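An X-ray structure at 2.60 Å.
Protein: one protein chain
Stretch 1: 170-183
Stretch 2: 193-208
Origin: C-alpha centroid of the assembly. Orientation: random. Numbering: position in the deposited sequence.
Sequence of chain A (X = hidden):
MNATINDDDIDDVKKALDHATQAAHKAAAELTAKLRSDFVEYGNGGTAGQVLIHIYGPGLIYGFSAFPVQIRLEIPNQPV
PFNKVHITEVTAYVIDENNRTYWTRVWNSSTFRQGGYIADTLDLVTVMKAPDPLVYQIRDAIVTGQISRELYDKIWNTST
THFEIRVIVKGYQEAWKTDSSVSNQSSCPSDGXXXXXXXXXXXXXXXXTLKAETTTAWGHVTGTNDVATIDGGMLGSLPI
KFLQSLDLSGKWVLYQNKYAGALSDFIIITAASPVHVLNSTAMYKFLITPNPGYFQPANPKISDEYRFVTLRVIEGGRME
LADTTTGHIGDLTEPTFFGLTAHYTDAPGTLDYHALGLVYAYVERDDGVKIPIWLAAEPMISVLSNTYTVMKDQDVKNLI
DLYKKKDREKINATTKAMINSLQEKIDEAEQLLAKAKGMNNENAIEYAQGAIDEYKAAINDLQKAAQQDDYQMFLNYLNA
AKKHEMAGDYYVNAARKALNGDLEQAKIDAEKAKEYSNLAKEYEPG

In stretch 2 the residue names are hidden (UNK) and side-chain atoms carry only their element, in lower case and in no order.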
# COMPACT_ATOMS: atom_id res chain seq x y z
N LYS A 170 -28.97 -22.36 15.40
CA LYS A 170 -30.24 -23.03 15.53
C LYS A 170 -30.04 -24.51 15.80
O LYS A 170 -29.05 -25.11 15.36
CB LYS A 170 -31.07 -22.83 14.26
CG LYS A 170 -31.45 -21.39 14.01
CD LYS A 170 -32.36 -21.27 12.79
CE LYS A 170 -32.71 -19.81 12.53
NZ LYS A 170 -33.56 -19.65 11.31
N GLY A 171 -30.99 -25.09 16.53
CA GLY A 171 -30.97 -26.50 16.86
C GLY A 171 -31.84 -26.75 18.07
O GLY A 171 -32.65 -25.89 18.44
N TYR A 172 -31.66 -27.91 18.70
CA TYR A 172 -32.49 -28.27 19.84
C TYR A 172 -31.74 -29.01 20.94
O TYR A 172 -30.80 -29.76 20.67
CB TYR A 172 -33.63 -29.15 19.37
CG TYR A 172 -33.16 -30.48 18.81
CD1 TYR A 172 -32.90 -31.55 19.65
CD2 TYR A 172 -32.99 -30.65 17.45
CE1 TYR A 172 -32.48 -32.76 19.15
CE2 TYR A 172 -32.58 -31.86 16.94
CZ TYR A 172 -32.33 -32.92 17.79
OH TYR A 172 -31.91 -34.13 17.28
N GLN A 173 -32.18 -28.81 22.18
CA GLN A 173 -31.64 -29.57 23.30
C GLN A 173 -32.52 -30.75 23.68
O GLN A 173 -33.76 -30.63 23.72
CB GLN A 173 -31.42 -28.69 24.52
CG GLN A 173 -30.59 -29.37 25.58
CD GLN A 173 -30.18 -28.44 26.69
OE1 GLN A 173 -30.65 -27.30 26.76
NE2 GLN A 173 -29.30 -28.91 27.57
N GLU A 174 -31.89 -31.89 23.96
CA GLU A 174 -32.60 -33.05 24.44
C GLU A 174 -32.93 -32.90 25.92
O GLU A 174 -32.10 -32.42 26.71
CB GLU A 174 -31.77 -34.30 24.22
CG GLU A 174 -31.54 -34.67 22.76
CD GLU A 174 -30.74 -35.96 22.61
OE1 GLU A 174 -29.71 -35.96 21.91
OE2 GLU A 174 -31.15 -36.99 23.20
N ALA A 175 -34.14 -33.31 26.29
CA ALA A 175 -34.56 -33.37 27.69
C ALA A 175 -34.77 -34.83 28.07
O ALA A 175 -35.50 -35.55 27.40
CB ALA A 175 -35.85 -32.58 27.88
N TRP A 176 -34.11 -35.27 29.14
CA TRP A 176 -34.24 -36.66 29.61
C TRP A 176 -34.74 -36.70 31.05
O TRP A 176 -34.32 -35.89 31.88
CB TRP A 176 -32.88 -37.38 29.50
CG TRP A 176 -32.45 -37.69 28.09
CD1 TRP A 176 -32.16 -36.78 27.11
CD2 TRP A 176 -32.26 -38.99 27.50
NE1 TRP A 176 -31.80 -37.44 25.95
CE2 TRP A 176 -31.85 -38.79 26.16
CE3 TRP A 176 -32.39 -40.31 27.97
CZ2 TRP A 176 -31.57 -39.86 25.29
CZ3 TRP A 176 -32.12 -41.36 27.10
CH2 TRP A 176 -31.71 -41.13 25.78
N LYS A 177 -35.64 -37.64 31.35
CA LYS A 177 -36.12 -37.87 32.72
C LYS A 177 -35.89 -39.33 33.11
O LYS A 177 -35.75 -40.19 32.24
CB LYS A 177 -37.62 -37.59 32.84
CG LYS A 177 -38.16 -36.56 31.86
CD LYS A 177 -37.73 -35.13 32.20
CE LYS A 177 -38.18 -34.13 31.13
NZ LYS A 177 -37.96 -32.71 31.58
N THR A 178 -35.85 -39.60 34.41
CA THR A 178 -35.82 -40.98 34.92
C THR A 178 -37.17 -41.67 34.79
O THR A 178 -38.19 -41.12 35.20
CB THR A 178 -35.44 -41.06 36.40
OG1 THR A 178 -35.97 -39.93 37.09
CG2 THR A 178 -33.94 -41.09 36.57
N ASP A 179 -37.15 -42.86 34.21
CA ASP A 179 -38.34 -43.69 34.08
C ASP A 179 -38.50 -44.52 35.36
O ASP A 179 -37.93 -45.61 35.48
CB ASP A 179 -38.22 -44.61 32.86
CG ASP A 179 -39.44 -45.47 32.67
OD1 ASP A 179 -40.13 -45.77 33.67
OD2 ASP A 179 -39.72 -45.85 31.51
N SER A 180 -39.28 -43.99 36.30
CA SER A 180 -39.43 -44.57 37.63
C SER A 180 -39.95 -46.01 37.64
O SER A 180 -39.89 -46.69 38.66
CB SER A 180 -40.37 -43.69 38.46
OG SER A 180 -40.06 -43.75 39.83
N SER A 181 -40.42 -46.48 36.49
CA SER A 181 -41.06 -47.79 36.39
C SER A 181 -40.12 -48.92 36.00
O SER A 181 -40.57 -50.02 35.69
CB SER A 181 -42.19 -47.74 35.36
OG SER A 181 -41.70 -47.93 34.04
N VAL A 182 -38.82 -48.64 35.97
CA VAL A 182 -37.81 -49.64 35.63
C VAL A 182 -36.92 -49.88 36.84
O VAL A 182 -36.43 -48.94 37.46
CB VAL A 182 -36.97 -49.22 34.40
CG1 VAL A 182 -35.73 -50.08 34.28
CG2 VAL A 182 -37.81 -49.31 33.13
N SER A 183 -36.73 -51.15 37.18
CA SER A 183 -36.10 -51.51 38.45
C SER A 183 -34.65 -51.98 38.31
O SER A 183 -33.89 -51.98 39.28
CB SER A 183 -36.94 -52.59 39.14
OG SER A 183 -37.35 -53.58 38.20
N UNK A 193 -31.01 -45.25 29.12
CA UNK A 193 -29.67 -45.34 29.70
C UNK A 193 -29.68 -45.63 31.21
O UNK A 193 -30.09 -44.77 32.00
c UNK A 193 -28.67 -43.69 28.04
c UNK A 193 -27.94 -43.94 25.98
c UNK A 193 -28.90 -44.04 29.48
n UNK A 193 -27.98 -44.50 27.18
n UNK A 193 -28.58 -42.79 26.04
c UNK A 193 -29.05 -42.60 27.32
N UNK A 194 -29.21 -46.80 31.63
CA UNK A 194 -29.04 -47.05 33.07
C UNK A 194 -27.89 -46.21 33.55
O UNK A 194 -26.83 -46.21 32.93
c UNK A 194 -30.53 -49.41 38.04
c UNK A 194 -31.38 -49.16 35.34
c UNK A 194 -29.62 -49.14 37.02
c UNK A 194 -30.02 -49.02 35.67
c UNK A 194 -28.84 -48.77 34.89
c UNK A 194 -32.28 -49.42 36.37
c UNK A 194 -27.80 -48.73 35.79
n UNK A 194 -28.26 -48.96 37.07
c UNK A 194 -28.77 -48.53 33.40
c UNK A 194 -31.85 -49.54 37.70
N UNK A 195 -28.08 -45.49 34.65
CA UNK A 195 -27.09 -44.52 35.10
C UNK A 195 -27.45 -44.00 36.48
O UNK A 195 -28.53 -43.45 36.68
c UNK A 195 -26.76 -41.12 35.18
c UNK A 195 -26.01 -40.02 35.58
c UNK A 195 -24.66 -39.98 35.29
c UNK A 195 -24.81 -42.12 34.24
c UNK A 195 -24.05 -41.03 34.62
c UNK A 195 -26.17 -42.19 34.51
c UNK A 195 -27.00 -43.38 34.08
o UNK A 195 -23.92 -38.89 35.68
N UNK A 196 -26.54 -44.20 37.43
CA UNK A 196 -26.82 -43.87 38.82
C UNK A 196 -28.08 -44.61 39.31
O UNK A 196 -28.98 -44.02 39.92
o UNK A 196 -24.85 -39.35 39.13
o UNK A 196 -26.66 -39.90 40.23
c UNK A 196 -25.67 -41.58 38.82
c UNK A 196 -25.73 -40.18 39.43
c UNK A 196 -26.97 -42.36 39.00
N UNK A 197 -28.12 -45.91 39.02
CA UNK A 197 -29.15 -46.81 39.54
C UNK A 197 -30.57 -46.45 39.13
O UNK A 197 -31.53 -46.95 39.72
c UNK A 197 -29.08 -46.88 41.07
o UNK A 197 -27.13 -48.21 40.90
o UNK A 197 -27.28 -46.80 42.60
c UNK A 197 -27.73 -47.33 41.56
N UNK A 198 -30.71 -45.58 38.14
CA UNK A 198 -32.01 -45.31 37.57
C UNK A 198 -31.94 -45.45 36.06
O UNK A 198 -30.88 -45.34 35.45
c UNK A 198 -32.49 -43.93 37.96
N UNK A 199 -33.09 -45.70 35.44
CA UNK A 199 -33.12 -45.88 34.01
C UNK A 199 -33.65 -44.63 33.33
O UNK A 199 -34.85 -44.43 33.28
c UNK A 199 -34.02 -47.05 33.64
s UNK A 199 -34.30 -47.12 31.89
N UNK A 200 -32.73 -43.83 32.80
CA UNK A 200 -33.08 -42.55 32.18
C UNK A 200 -33.60 -42.73 30.77
O UNK A 200 -33.10 -43.56 30.01
c UNK A 200 -30.99 -40.07 35.44
c UNK A 200 -32.17 -38.79 33.76
c UNK A 200 -32.18 -37.73 34.66
c UNK A 200 -30.99 -39.00 36.33
n UNK A 200 -30.49 -41.34 35.57
c UNK A 200 -31.59 -37.84 35.93
c UNK A 200 -31.85 -41.63 32.16
c UNK A 200 -31.57 -39.99 34.15
c UNK A 200 -30.72 -42.03 34.42
c UNK A 200 -31.39 -41.25 33.52
N UNK A 201 -34.61 -41.93 30.41
CA UNK A 201 -35.21 -42.05 29.08
C UNK A 201 -35.51 -40.68 28.44
O UNK A 201 -35.63 -39.66 29.13
c UNK A 201 -36.46 -42.99 29.09
c UNK A 201 -37.61 -42.38 29.89
c UNK A 201 -36.89 -43.34 27.68
N UNK A 202 -35.62 -40.67 27.11
CA UNK A 202 -35.65 -39.43 26.35
C UNK A 202 -37.03 -38.82 26.24
O UNK A 202 -37.87 -39.28 25.46
n UNK A 202 -35.20 -38.41 22.77
c UNK A 202 -35.10 -37.18 22.31
n UNK A 202 -34.85 -36.38 23.33
c UNK A 202 -34.99 -38.41 24.13
c UNK A 202 -34.78 -37.12 24.48
c UNK A 202 -35.05 -39.66 24.96
N UNK A 203 -37.26 -37.76 27.00
CA UNK A 203 -38.56 -37.10 27.07
C UNK A 203 -38.92 -36.24 25.86
O UNK A 203 -39.68 -36.66 25.00
o UNK A 203 -40.11 -34.54 29.09
o UNK A 203 -41.01 -36.31 28.14
c UNK A 203 -38.65 -36.25 28.34
c UNK A 203 -40.01 -35.66 28.54
N UNK A 204 -38.39 -35.03 25.81
CA UNK A 204 -38.74 -34.09 24.74
C UNK A 204 -37.52 -33.43 24.09
O UNK A 204 -36.38 -33.65 24.50
n UNK A 204 -40.66 -30.11 29.25
c UNK A 204 -39.64 -30.96 28.57
c UNK A 204 -39.09 -32.26 26.47
c UNK A 204 -40.20 -31.65 27.33
c UNK A 204 -39.68 -33.01 25.29
N UNK A 205 -37.78 -32.63 23.05
CA UNK A 205 -36.75 -31.84 22.38
C UNK A 205 -37.15 -30.36 22.40
O UNK A 205 -38.28 -30.02 22.08
o UNK A 205 -36.02 -34.41 19.90
c UNK A 205 -35.85 -33.67 20.89
o UNK A 205 -35.11 -33.98 21.85
c UNK A 205 -36.56 -32.33 20.95
N UNK A 206 -36.22 -29.49 22.77
CA UNK A 206 -36.54 -28.08 22.96
C UNK A 206 -35.76 -27.16 22.01
O UNK A 206 -34.55 -27.00 22.15
c UNK A 206 -36.61 -26.19 24.63
c UNK A 206 -36.36 -28.58 26.79
c UNK A 206 -36.97 -28.57 25.40
c UNK A 206 -36.24 -27.65 24.41
N UNK A 207 -36.46 -26.54 21.07
CA UNK A 207 -35.84 -25.69 20.07
C UNK A 207 -35.27 -24.37 20.60
O UNK A 207 -35.81 -23.77 21.54
c UNK A 207 -37.13 -26.64 18.15
o UNK A 207 -36.42 -27.64 18.35
c UNK A 207 -36.83 -25.41 18.95
o UNK A 207 -38.07 -26.61 17.32
N UNK A 208 -34.16 -23.94 20.00
CA UNK A 208 -33.59 -22.63 20.28
C UNK A 208 -33.11 -21.96 19.00
O UNK A 208 -32.78 -22.62 18.01
c UNK A 208 -32.45 -22.71 21.30
c UNK A 208 -30.27 -23.01 20.07
c UNK A 208 -31.30 -23.55 20.85
c UNK A 208 -30.17 -25.68 20.77
c UNK A 208 -31.24 -24.89 21.19
c UNK A 208 -29.16 -25.13 19.99
c UNK A 208 -29.21 -23.79 19.64

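Position 193 carries one carbon and then a five-membered ring of three carbons and two nitrogens, which is histidine. Its ring lies near parallel to the six-membered ring of Trp176 but slid apart, with planes at 27° and CD2 of His193 3.3 Å from CZ3 of Trp176. At 194, one carbon leads to fused five- and six-membered rings holding eight carbons and one nitrogen, so this is tryptophan; the edge of its ring meets Val182, CZ3 of Trp194 lying 4.1 Å from CG1 of Val182.

Position 195 has one carbon and a six-carbon ring bearing one oxygen: Tyr195. Position 196 has three carbons, the third carrying two oxygens: Glu196. Position 197 has two carbons, the second carrying two oxygens: Asp197. None of the three touches stretch 1, so composition alone identifies them. A type I' turn starts at Tyr195 and ends at 198, where a single carbon, 3.5 Å from CG2 of Thr178, marks alanine.

Position 199 has one carbon and one sulfur. The sulfur is bonded covalently elsewhere in the structure, and CB lies 3.5 Å from CG1 of Val182; this is Cys199. At 200 a second fused ring system of eight carbons and one nitrogen follows one carbon. CG2 of Thr178 sits over its five-membered ring, 3.5 Å from the centroid, a CH-pi contact with Trp200.

Position 201 forks at its first carbon into two more, one of them near CB of Asp179. This is Val201, and its CG1 is 3.8 Å from that CB. At 202 one carbon precedes a ring of three carbons and two nitrogens, again histidine. CB of His202 lies 3.5 Å from the centroid of the Trp176 six-membered ring, and the His202 ring forms an offset stack with the five-membered ring.

Position 203 has two carbons, the second with two oxygens: Asp203. Its OD2 makes a long salt bridge of 3.8 Å to NZ of Lys177, although the placement of OD2 is uncertain. Four carbons in a row ending in nitrogen identify 204 as lysine; CG of Lys204 is 3.5 Å from CB of Ala175.

Position 205, two carbons with a terminal oxygen pair, is Asp205; its OD1 accepts a 2.8 Å hydrogen bond from NE2 of His202. At 206, four carbons forked at the first, one arm two carbons long, give isoleucine, with CD1 of Ile206 4.2 Å from CB of Ala175. Position 207 repeats the aspartate pattern; OD2 of Asp207 is 3.3 Å from CB of Tyr172. At 208, one carbon and a bare six-carbon ring cover CA of Gly171, 4.2 Å from the ring centroid: Phe208.

The contact is chiefly an antiparallel strand pairing, as bonds such as Val201 N to Lys177 O (2.8 Å) and Ile206 N to Gln173 O (2.9 Å) demonstrate. Trp176 and His202 pack on one face, Ala175 and Ile206 on the other.

Stretch 2 (193-208) HWYEDACWVHDKDIDF
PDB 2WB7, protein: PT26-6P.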